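Local coordinates for glutaryl-CoA dehydrogenase (Mycobacterium smegmatis, PDB 3SF6), which is a flavin-dependent dehydrogenase of the acyl-CoA dehydrogenase family, a four-chain assembly holding dihydroflavine-adenine dinucleotide at its subunit interfaces, at residues D22-N27 / L309-G314; E278-Y283 / Q302-M307; R351-V356 / Y366-H371. One frame throughout, in Å; residues are numbered along the deposited sequence.

Contact 1: residues D22-N27 / L309-G314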
loop_
_atom_site.group_PDB
_atom_site.type_symbol
_atom_site.label_atom_id
_atom_site.label_comp_id
_atom_site.label_asym_id
_atom_site.label_seq_id
_atom_site.Cartn_x
_atom_site.Cartn_y
_atom_site.Cartn_z
ATOM N N ASP A 22 17.289 -3.490 -20.085
ATOM C CA ASP A 22 18.613 -4.088 -20.005
ATOM C C ASP A 22 18.787 -4.783 -18.662
ATOM O O ASP A 22 19.281 -5.927 -18.602
ATOM C CB ASP A 22 19.677 -3.010 -20.179
ATOM C CG ASP A 22 21.066 -3.575 -20.131
ATOM O OD1 ASP A 22 21.490 -4.223 -21.117
ATOM O OD2 ASP A 22 21.730 -3.371 -19.125
ATOM N N LEU A 23 18.342 -4.110 -17.591
ATOM C CA LEU A 23 18.464 -4.672 -16.251
ATOM C C LEU A 23 17.611 -5.936 -16.130
ATOM O O LEU A 23 18.080 -6.948 -15.562
ATOM C CB LEU A 23 18.095 -3.631 -15.175
ATOM C CG LEU A 23 18.249 -4.075 -13.732
ATOM C CD1 LEU A 23 19.672 -4.371 -13.414
ATOM C CD2 LEU A 23 17.736 -2.957 -12.764
ATOM N N ILE A 24 16.401 -5.912 -16.683
ATOM C CA ILE A 24 15.506 -7.084 -16.651
ATOM C C ILE A 24 16.038 -8.199 -17.546
ATOM O O ILE A 24 16.000 -9.386 -17.147
ATOM C CB ILE A 24 14.067 -6.696 -16.979
ATOM C CG1 ILE A 24 13.531 -5.778 -15.884
ATOM C CG2 ILE A 24 13.162 -7.942 -17.101
ATOM C CD1 ILE A 24 12.411 -4.863 -16.358
ATOM N N GLY A 25 16.641 -7.831 -18.677
ATOM C CA GLY A 25 17.168 -8.754 -19.686
ATOM C C GLY A 25 16.105 -9.296 -20.621
ATOM O O GLY A 25 15.944 -10.512 -20.756
ATOM N N ILE A 26 15.360 -8.415 -21.265
ATOM C CA ILE A 26 14.215 -8.820 -22.073
ATOM C C ILE A 26 14.578 -9.434 -23.406
ATOM O O ILE A 26 14.021 -10.465 -23.779
ATOM C CB ILE A 26 13.261 -7.625 -22.234
ATOM C CG1 ILE A 26 12.631 -7.365 -20.858
ATOM C CG2 ILE A 26 12.246 -7.898 -23.378
ATOM C CD1 ILE A 26 11.687 -6.163 -20.788
ATOM N N ASN A 27 15.528 -8.845 -24.144
ATOM C CA ASN A 27 15.821 -9.361 -25.483
ATOM C C ASN A 27 16.239 -10.810 -25.500
ATOM O O ASN A 27 15.927 -11.536 -26.436
ATOM C CB ASN A 27 16.899 -8.502 -26.167
ATOM C CG ASN A 27 16.358 -7.223 -26.701
ATOM O OD1 ASN A 27 15.151 -7.074 -26.934
ATOM N ND2 ASN A 27 17.265 -6.271 -26.973
ATOM N N LEU A 309 10.745 -2.900 -10.765
ATOM C CA LEU A 309 10.289 -4.228 -10.323
ATOM C C LEU A 309 8.921 -4.543 -10.878
ATOM O O LEU A 309 8.682 -5.657 -11.352
ATOM C CB LEU A 309 10.292 -4.361 -8.789
ATOM C CG LEU A 309 11.511 -4.962 -8.131
ATOM C CD1 LEU A 309 11.277 -4.897 -6.614
ATOM C CD2 LEU A 309 11.739 -6.391 -8.607
ATOM N N GLU A 310 7.970 -3.625 -10.776
ATOM C CA GLU A 310 6.609 -3.968 -11.206
ATOM C C GLU A 310 6.541 -4.048 -12.719
ATOM O O GLU A 310 5.796 -4.886 -13.259
ATOM C CB GLU A 310 5.541 -3.047 -10.633
ATOM C CG GLU A 310 5.413 -3.122 -9.107
ATOM C CD GLU A 310 5.185 -4.516 -8.571
ATOM O OE1 GLU A 310 4.475 -5.322 -9.194
ATOM O OE2 GLU A 310 5.747 -4.852 -7.503
ATOM N N TYR A 311 7.292 -3.192 -13.415
ATOM C CA TYR A 311 7.381 -3.329 -14.872
ATOM C C TYR A 311 7.953 -4.677 -15.270
ATOM O O TYR A 311 7.397 -5.403 -16.123
ATOM C CB TYR A 311 8.197 -2.163 -15.451
ATOM C CG TYR A 311 8.592 -2.354 -16.884
ATOM C CD1 TYR A 311 7.623 -2.357 -17.880
ATOM C CD2 TYR A 311 9.921 -2.453 -17.245
ATOM C CE1 TYR A 311 7.989 -2.536 -19.230
ATOM C CE2 TYR A 311 10.282 -2.650 -18.578
ATOM C CZ TYR A 311 9.320 -2.666 -19.547
ATOM O OH TYR A 311 9.700 -2.788 -20.874
ATOM N N GLY A 312 9.069 -5.046 -14.645
ATOM C CA GLY A 312 9.683 -6.331 -14.996
ATOM C C GLY A 312 8.852 -7.552 -14.630
ATOM O O GLY A 312 8.723 -8.473 -15.433
ATOM N N LYS A 313 8.281 -7.597 -13.423
ATOM C CA LYS A 313 7.381 -8.686 -13.035
ATOM C C LYS A 313 6.201 -8.747 -13.985
ATOM O O LYS A 313 5.740 -9.839 -14.354
ATOM C CB LYS A 313 6.884 -8.454 -11.598
ATOM C CG LYS A 313 7.971 -8.581 -10.522
ATOM C CD LYS A 313 7.649 -7.822 -9.201
ATOM C CE LYS A 313 6.484 -8.251 -8.573
ATOM N NZ LYS A 313 6.102 -7.493 -7.285
ATOM N N GLY A 314 5.663 -7.582 -14.352
ATOM C CA GLY A 314 4.534 -7.528 -15.272
ATOM C C GLY A 314 4.862 -8.039 -16.654
ATOM O O GLY A 314 4.083 -8.783 -17.267
#

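Contact 2: residues E278-Y283 / Q302-M307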
loop_
_atom_site.group_PDB
_atom_site.type_symbol
_atom_site.label_atom_id
_atom_site.label_comp_id
_atom_site.label_asym_id
_atom_site.label_seq_id
_atom_site.Cartn_x
_atom_site.Cartn_y
_atom_site.Cartn_z
ATOM N N GLU A 278 10.762 5.058 -18.310
ATOM C CA GLU A 278 11.890 5.593 -19.062
ATOM C C GLU A 278 11.997 7.121 -18.913
ATOM O O GLU A 278 13.096 7.664 -18.793
ATOM C CB GLU A 278 11.759 5.251 -20.548
ATOM C CG GLU A 278 11.997 3.783 -20.827
ATOM C CD GLU A 278 11.825 3.395 -22.311
ATOM O OE1 GLU A 278 11.418 4.252 -23.158
ATOM O OE2 GLU A 278 12.143 2.215 -22.594
ATOM N N THR A 279 10.853 7.774 -18.898
ATOM C CA THR A 279 10.778 9.211 -18.725
ATOM C C THR A 279 11.344 9.594 -17.343
ATOM O O THR A 279 12.187 10.507 -17.239
ATOM C CB THR A 279 9.333 9.724 -18.930
ATOM O OG1 THR A 279 8.926 9.513 -20.298
ATOM C CG2 THR A 279 9.273 11.225 -18.595
ATOM N N ALA A 280 10.893 8.910 -16.308
ATOM C CA ALA A 280 11.344 9.172 -14.935
ATOM C C ALA A 280 12.822 8.871 -14.761
ATOM O O ALA A 280 13.522 9.623 -14.068
ATOM C CB ALA A 280 10.513 8.371 -13.910
ATOM N N LEU A 281 13.310 7.793 -15.375
ATOM C CA LEU A 281 14.727 7.422 -15.288
ATOM C C LEU A 281 15.620 8.483 -15.925
ATOM O O LEU A 281 16.622 8.933 -15.330
ATOM C CB LEU A 281 15.019 6.058 -15.900
ATOM C CG LEU A 281 14.554 4.856 -15.081
ATOM C CD1 LEU A 281 14.472 3.595 -15.955
ATOM C CD2 LEU A 281 15.492 4.662 -13.883
ATOM N N ALA A 282 15.237 8.934 -17.116
ATOM C CA ALA A 282 16.006 9.965 -17.810
ATOM C C ALA A 282 16.018 11.269 -17.038
ATOM O O ALA A 282 17.066 11.914 -16.880
ATOM C CB ALA A 282 15.452 10.165 -19.238
ATOM N N TYR A 283 14.856 11.639 -16.501
ATOM C CA TYR A 283 14.718 12.879 -15.754
ATOM C C TYR A 283 15.527 12.801 -14.464
ATOM O O TYR A 283 16.177 13.765 -14.048
ATOM C CB TYR A 283 13.255 13.147 -15.403
ATOM C CG TYR A 283 13.014 14.599 -14.997
ATOM C CD1 TYR A 283 13.012 15.606 -15.948
ATOM C CD2 TYR A 283 12.767 14.951 -13.668
ATOM C CE1 TYR A 283 12.794 16.933 -15.584
ATOM C CE2 TYR A 283 12.538 16.238 -13.304
ATOM C CZ TYR A 283 12.553 17.238 -14.254
ATOM O OH TYR A 283 12.333 18.568 -13.876
ATOM N N GLN A 302 14.201 4.646 -4.445
ATOM C CA GLN A 302 13.118 3.774 -4.013
ATOM C C GLN A 302 12.025 3.683 -5.084
ATOM O O GLN A 302 11.575 2.592 -5.462
ATOM C CB GLN A 302 12.531 4.273 -2.717
ATOM C CG GLN A 302 11.356 3.409 -2.222
ATOM C CD GLN A 302 10.820 3.948 -0.914
ATOM O OE1 GLN A 302 10.430 5.097 -0.822
ATOM N NE2 GLN A 302 10.827 3.131 0.094
ATOM N N LYS A 303 11.603 4.848 -5.563
ATOM C CA LYS A 303 10.614 4.889 -6.640
ATOM C C LYS A 303 11.084 4.180 -7.884
ATOM O O LYS A 303 10.338 3.410 -8.481
ATOM C CB LYS A 303 10.205 6.311 -6.989
ATOM C CG LYS A 303 9.532 7.048 -5.847
ATOM C CD LYS A 303 9.268 8.518 -6.186
ATOM C CE LYS A 303 8.573 9.220 -5.024
ATOM N NZ LYS A 303 8.274 10.650 -5.420
ATOM N N LEU A 304 12.301 4.472 -8.322
ATOM C CA LEU A 304 12.823 3.889 -9.570
ATOM C C LEU A 304 12.942 2.344 -9.425
ATOM O O LEU A 304 12.578 1.614 -10.345
ATOM C CB LEU A 304 14.163 4.542 -9.916
ATOM C CG LEU A 304 14.118 6.019 -10.199
ATOM C CD1 LEU A 304 15.568 6.552 -10.324
ATOM C CD2 LEU A 304 13.249 6.325 -11.488
ATOM N N ALA A 305 13.414 1.882 -8.270
ATOM C CA ALA A 305 13.504 0.433 -8.019
ATOM C C ALA A 305 12.129 -0.224 -8.016
ATOM O O ALA A 305 11.909 -1.285 -8.643
ATOM C CB ALA A 305 14.256 0.138 -6.696
ATOM N N ASP A 306 11.179 0.378 -7.283
ATOM C CA ASP A 306 9.833 -0.176 -7.197
ATOM C C ASP A 306 9.139 -0.233 -8.565
ATOM O O ASP A 306 8.501 -1.258 -8.903
ATOM C CB ASP A 306 8.989 0.618 -6.208
ATOM C CG ASP A 306 9.411 0.452 -4.743
ATOM O OD1 ASP A 306 10.195 -0.464 -4.395
ATOM O OD2 ASP A 306 8.842 1.221 -3.911
ATOM N N MET A 307 9.221 0.846 -9.324
ATOM C CA MET A 307 8.634 0.878 -10.651
ATOM C C MET A 307 9.269 -0.151 -11.567
ATOM O O MET A 307 8.564 -0.827 -12.317
ATOM C CB MET A 307 8.710 2.268 -11.267
ATOM C CG MET A 307 7.871 3.310 -10.586
ATOM S SD MET A 307 7.843 4.901 -11.475
ATOM C CE MET A 307 9.521 5.467 -11.225
#

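Contact 3: residues R351-V356 / Y366-H371. With FDA (dihydroflavine-adenine dinucleotide), chain B.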
loop_
_atom_site.group_PDB
_atom_site.type_symbol
_atom_site.label_atom_id
_atom_site.label_comp_id
_atom_site.label_asym_id
_atom_site.label_seq_id
_atom_site.Cartn_x
_atom_site.Cartn_y
_atom_site.Cartn_z
ATOM N N ARG A 351 1.620 7.208 -12.165
ATOM C CA ARG A 351 1.417 8.150 -11.060
ATOM C C ARG A 351 2.716 8.461 -10.337
ATOM O O ARG A 351 3.036 9.630 -10.059
ATOM C CB ARG A 351 0.388 7.588 -10.110
ATOM C CG ARG A 351 -0.999 7.574 -10.718
ATOM C CD ARG A 351 -1.991 6.652 -10.022
ATOM N NE ARG A 351 -3.359 6.825 -10.558
ATOM C CZ ARG A 351 -4.404 6.082 -10.212
ATOM N NH1 ARG A 351 -4.272 5.137 -9.324
ATOM N NH2 ARG A 351 -5.582 6.301 -10.765
ATOM N N THR A 352 3.506 7.422 -10.052
ATOM C CA THR A 352 4.769 7.597 -9.322
ATOM C C THR A 352 5.759 8.377 -10.180
ATOM O O THR A 352 6.474 9.259 -9.700
ATOM C CB THR A 352 5.324 6.261 -8.877
ATOM O OG1 THR A 352 4.380 5.683 -7.944
ATOM C CG2 THR A 352 6.659 6.455 -8.170
ATOM N N ALA A 353 5.802 8.040 -11.460
ATOM C CA ALA A 353 6.707 8.715 -12.384
ATOM C C ALA A 353 6.405 10.214 -12.426
ATOM O O ALA A 353 7.292 11.054 -12.446
ATOM C CB ALA A 353 6.531 8.107 -13.801
ATOM N N ARG A 354 5.124 10.564 -12.442
ATOM C CA ARG A 354 4.749 11.982 -12.508
ATOM C C ARG A 354 5.358 12.742 -11.300
ATOM O O ARG A 354 5.862 13.875 -11.426
ATOM C CB ARG A 354 3.239 12.118 -12.527
ATOM C CG ARG A 354 2.700 13.398 -13.173
ATOM C CD ARG A 354 3.011 14.675 -12.449
ATOM N NE ARG A 354 2.525 14.649 -11.082
ATOM C CZ ARG A 354 2.916 15.449 -10.094
ATOM N NH1 ARG A 354 2.363 15.284 -8.893
ATOM N NH2 ARG A 354 3.856 16.381 -10.263
ATOM N N THR A 355 5.374 12.114 -10.133
ATOM C CA THR A 355 5.909 12.788 -8.941
ATOM C C THR A 355 7.404 13.108 -9.062
ATOM O O THR A 355 7.879 14.113 -8.533
ATOM C CB THR A 355 5.628 12.023 -7.635
ATOM O OG1 THR A 355 6.438 10.832 -7.565
ATOM C CG2 THR A 355 4.154 11.654 -7.483
ATOM N N VAL A 356 8.132 12.255 -9.777
ATOM C CA VAL A 356 9.562 12.403 -9.980
ATOM C C VAL A 356 9.830 13.635 -10.857
ATOM O O VAL A 356 10.851 14.299 -10.692
ATOM C CB VAL A 356 10.161 11.125 -10.606
ATOM C CG1 VAL A 356 11.672 11.298 -10.981
ATOM C CG2 VAL A 356 10.027 9.908 -9.650
ATOM N N TYR A 366 5.751 16.256 -21.244
ATOM C CA TYR A 366 6.077 14.865 -20.952
ATOM C C TYR A 366 4.813 14.040 -21.100
ATOM O O TYR A 366 3.709 14.594 -20.944
ATOM C CB TYR A 366 6.602 14.740 -19.502
ATOM C CG TYR A 366 7.959 15.389 -19.329
ATOM C CD1 TYR A 366 9.097 14.744 -19.734
ATOM C CD2 TYR A 366 8.087 16.689 -18.863
ATOM C CE1 TYR A 366 10.371 15.345 -19.630
ATOM C CE2 TYR A 366 9.370 17.298 -18.760
ATOM C CZ TYR A 366 10.488 16.601 -19.114
ATOM O OH TYR A 366 11.766 17.171 -19.065
ATOM N N PRO A 367 4.951 12.714 -21.384
ATOM C CA PRO A 367 3.790 11.881 -21.698
ATOM C C PRO A 367 3.045 11.307 -20.495
ATOM O O PRO A 367 2.047 10.595 -20.663
ATOM C CB PRO A 367 4.431 10.765 -22.541
ATOM C CG PRO A 367 5.755 10.585 -21.925
ATOM C CD PRO A 367 6.216 11.977 -21.653
ATOM N N VAL A 368 3.560 11.555 -19.283
ATOM C CA VAL A 368 3.133 10.824 -18.094
ATOM C C VAL A 368 1.658 11.046 -17.694
ATOM O O VAL A 368 0.951 10.086 -17.387
ATOM C CB VAL A 368 4.123 11.084 -16.929
ATOM C CG1 VAL A 368 3.671 10.377 -15.653
ATOM C CG2 VAL A 368 5.562 10.605 -17.369
ATOM N N MET A 369 1.205 12.308 -17.685
ATOM C CA MET A 369 -0.169 12.569 -17.321
ATOM C C MET A 369 -1.123 11.964 -18.356
ATOM O O MET A 369 -2.197 11.462 -17.975
ATOM C CB MET A 369 -0.459 14.063 -17.115
ATOM C CG MET A 369 0.066 14.557 -15.796
ATOM S SD MET A 369 -0.758 13.848 -14.383
ATOM C CE MET A 369 -2.541 14.274 -14.650
ATOM N N ARG A 370 -0.766 12.031 -19.637
ATOM C CA ARG A 370 -1.614 11.412 -20.691
ATOM C C ARG A 370 -1.735 9.901 -20.440
ATOM O O ARG A 370 -2.832 9.345 -20.460
ATOM C CB ARG A 370 -1.020 11.700 -22.066
ATOM C CG ARG A 370 -1.766 11.011 -23.200
ATOM C CD ARG A 370 -1.398 11.562 -24.559
ATOM N NE ARG A 370 0.045 11.663 -24.741
ATOM C CZ ARG A 370 0.832 10.625 -25.031
ATOM N NH1 ARG A 370 2.146 10.805 -25.148
ATOM N NH2 ARG A 370 0.333 9.391 -25.226
ATOM N N HIS A 371 -0.600 9.248 -20.225
ATOM C CA HIS A 371 -0.602 7.833 -19.896
ATOM C C HIS A 371 -1.432 7.516 -18.647
ATOM O O HIS A 371 -2.262 6.597 -18.683
ATOM C CB HIS A 371 0.795 7.258 -19.724
ATOM C CG HIS A 371 1.530 7.056 -20.999
ATOM N ND1 HIS A 371 1.025 6.344 -22.076
ATOM C CD2 HIS A 371 2.772 7.454 -21.350
ATOM C CE1 HIS A 371 1.938 6.315 -23.032
ATOM N NE2 HIS A 371 3.014 6.973 -22.617
HETATM P PA FDA B . 12.250 19.570 -8.078
HETATM O O1A FDA B . 12.662 20.283 -6.862
HETATM O O2A FDA B . 13.091 19.569 -9.286
HETATM O O5B FDA B . 12.037 18.060 -7.559
HETATM C C5B FDA B . 11.842 16.996 -8.515
HETATM C C4B FDA B . 11.557 15.694 -7.775
HETATM O O4B FDA B . 12.754 15.375 -7.020
HETATM C C3B FDA B . 10.433 15.779 -6.764
HETATM O O3B FDA B . 9.767 14.499 -6.678
HETATM C C2B FDA B . 11.183 16.080 -5.473
HETATM O O2B FDA B . 10.392 15.757 -4.314
HETATM C C1B FDA B . 12.469 15.258 -5.625
HETATM N N9A FDA B . 13.567 15.817 -4.822
HETATM C C8A FDA B . 14.117 17.062 -4.953
HETATM N N7A FDA B . 15.061 17.238 -4.016
HETATM C C5A FDA B . 15.096 16.088 -3.268
HETATM C C6A FDA B . 15.828 15.664 -2.166
HETATM N N6A FDA B . 16.773 16.443 -1.588
HETATM N N1A FDA B . 15.590 14.418 -1.690
HETATM C C2A FDA B . 14.653 13.632 -2.222
HETATM N N3A FDA B . 13.929 13.999 -3.262
HETATM C C4A FDA B . 14.133 15.225 -3.791
HETATM N N1 FDA B . 6.042 28.253 -7.139
HETATM C C2 FDA B . 6.032 29.575 -6.813
HETATM O O2 FDA B . 7.099 30.123 -6.443
HETATM N N3 FDA B . 4.874 30.268 -6.864
HETATM C C4 FDA B . 3.711 29.744 -7.273
HETATM O O4 FDA B . 2.661 30.435 -7.372
HETATM C C4X FDA B . 3.697 28.369 -7.594
HETATM N N5 FDA B . 2.577 27.779 -8.067
HETATM C C5X FDA B . 2.659 26.562 -8.715
HETATM C C6 FDA B . 1.607 26.089 -9.490
HETATM C C7 FDA B . 1.648 24.862 -10.123
HETATM C C7M FDA B . 0.500 24.421 -11.039
HETATM C C8 FDA B . 2.776 24.071 -9.941
HETATM C C8M FDA B . 2.808 22.705 -10.638
HETATM C C9 FDA B . 3.839 24.515 -9.186
HETATM C C9A FDA B . 3.789 25.777 -8.558
HETATM N N10 FDA B . 4.884 26.283 -7.851
HETATM C C10 FDA B . 4.891 27.659 -7.534
HETATM C "C1'" FDA B . 6.196 25.634 -7.968
HETATM C "C2'" FDA B . 6.292 24.522 -6.913
HETATM O "O2'" FDA B . 6.538 25.078 -5.604
HETATM C "C3'" FDA B . 7.433 23.593 -7.298
HETATM O "O3'" FDA B . 6.983 22.807 -8.400
HETATM C "C4'" FDA B . 7.842 22.647 -6.166
HETATM O "O4'" FDA B . 8.539 23.367 -5.130
HETATM C "C5'" FDA B . 8.717 21.491 -6.654
HETATM O "O5'" FDA B . 9.853 22.023 -7.345
HETATM P P FDA B . 10.209 21.425 -8.780
HETATM O O1P FDA B . 8.971 21.271 -9.558
HETATM O O2P FDA B . 11.309 22.238 -9.344
HETATM O O3P FDA B . 10.735 19.931 -8.487
#

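Contact 1: residues D22-N27 / L309-G314
Ile24 and Ile26 flank Gly25, the C-prime residue of the Schellman motif that ends the short N-terminal helix 20-24, and from there both reach the long helix 298-327 at Tyr311 and Gly312. Gly25 has positive phi; its N is hydrogen-bonded to Asp22 O, and Ile26 N to Asp21 O, and this turn presents the two isoleucines to the same tyrosine. Ile24 makes the larger contact. Its CD1 lies 3.4 Å from CA of Gly312, tighter than usual van der Waals contact, an approach to the helix backbone made possible by the absence of a side chain there. The same methyl sits 3.6 Å from CD2 of Tyr311, at a slant to the ring. With CG anti to the backbone N (chi1 168°), the Tyr311 ring extends toward the isoleucines. The side chains of Ile26 and Tyr311 cross at about a right angle, and Ile26 CD1 comes to 3.9 Å from Tyr311 OH. That OH is hydrogen-bonded to Asp21 OD1, so a polar tie to helix 20-24 adjoins the apolar contact. On another side of the long helix, Lys313 NZ meets OE2 of Glu310 at 2.7 Å on its syn side, 21° out of the carboxylate plane, and also pairs with Glu310 of the second subunit. The contact is thus a Schellman-capped helix end docked on a glycine of a bundle helix.

Contact 2: residues E278-Y283 / Q302-M307
Leu281 and Leu304 face each other at a slant between two nearly antiparallel helices, their segment axes inclined at 151° and 10.7 Å apart at closest approach. Both leucines carry CG anti to the carbonyl carbon (chi1 -74° in Leu281), and their branched ends meet obliquely. CD2 of Leu281 lies 3.7 Å from CD2 of Leu304 and 4.0 Å from its CD1, so one methyl of the first helix covers the fork of the other leucine. The bond leaving the backbone of Leu304 aims at helix 252-286; that of Leu281 runs alongside the interface, and it is the end of its side chain that turns in. Leu304 CD2 also reaches Ala280, 4.2 Å from its CB, and is therefore shared by two consecutive residues of the opposing helix. Ala280 has a second neighbour in Met307, one turn further along helix 298-327. A bend at chi3 (-69°) turns the methionine methyl toward Ala280, with CE 4.1 Å from its CB. The same leucines also face the second subunit, Leu281 on its Leu396 and Leu304 on its Thr397, while Met307 also touches Leu277 and, on helix 332-357, Thr352. Every group meeting across the segments is a buried carbon, methyl against methyl for the most part. Such chemistry is undirected: here the segments meet by shape and burial of hydrocarbon alone, and no polar link between them sets the register.

Contact 3: residues R351-V356 / Y366-H371
Arg354 is a buried arginine that meets Met369 with its hydrocarbon part while its charged end serves another subunit. The contact lies in the C-terminal helical domain of the acyl-CoA dehydrogenase fold, where helix 332-357 nears its end and the chain returns to begin helix 368-380. Arg354 and Met369 lie side by side and point the same way, with Arg354 CG 3.7 Å from the thioether SD of Met369. CG stands anti to the backbone N (chi1 -155°), and bends at chi2 and chi3 then turn the chain away from the extended course. Its NE forms a salt bridge with Glu376 of the fourth subunit, and NH2 is hydrogen-bonded to Thr380 of that subunit. The salt bridge offsets the charge of a guanidinium in a buried setting.

Val368, in the first turn of its helix, makes the larger share of the packing on this side. Its CG1 rests against the helix backbone, 3.5 Å from N of Arg354 and 3.6 Å from CB of the same residue. The methyl of Ala353 adds a looser touch, with CB 4.1 Å from Val368 CG1.

On another side of helix 332-357, Thr355 OG1 donates to Thr352 O at 2.7 Å, approaching in the carbonyl plane on a lone pair, at a C=O...OG1 angle of 137°. The same hydroxyl is hydrogen-bonded to Lys303 NZ. The backbone bonds of Thr355 N and Val356 N are weak, and carbonyls near the helix end come beside the dihydroflavine-adenine dinucleotide, which is also bound by Arg287 and by residues of the fourth subunit. Val356 O lies 3.3 Å from ribose carbon C4B, and the ribose hydroxyl O3B donates a hydrogen bond of 2.7 Å to Thr355 O.

In the fold
All three contacts are made by buried residues, none at the outer surface, and neighbouring subunits cover their flanks. Contacts 1 and 2 share helix 298-327, with centres about 13 Å apart, and both border the second subunit; contact 1 joins the N-terminal helix to the bundle, whereas contact 2 joins two bundle helices through apolar groups alone. Contact 3 faces the fourth subunit and is the one of the three at which the cofactor is bound, with arginine-thioether packing on one side of its helix and the ribose site on another. Contacts 2 and 3 touch directly, Thr279 and Tyr283 packing against Tyr366, while contacts 1 and 3 remain about 9 Å apart at their nearest atoms.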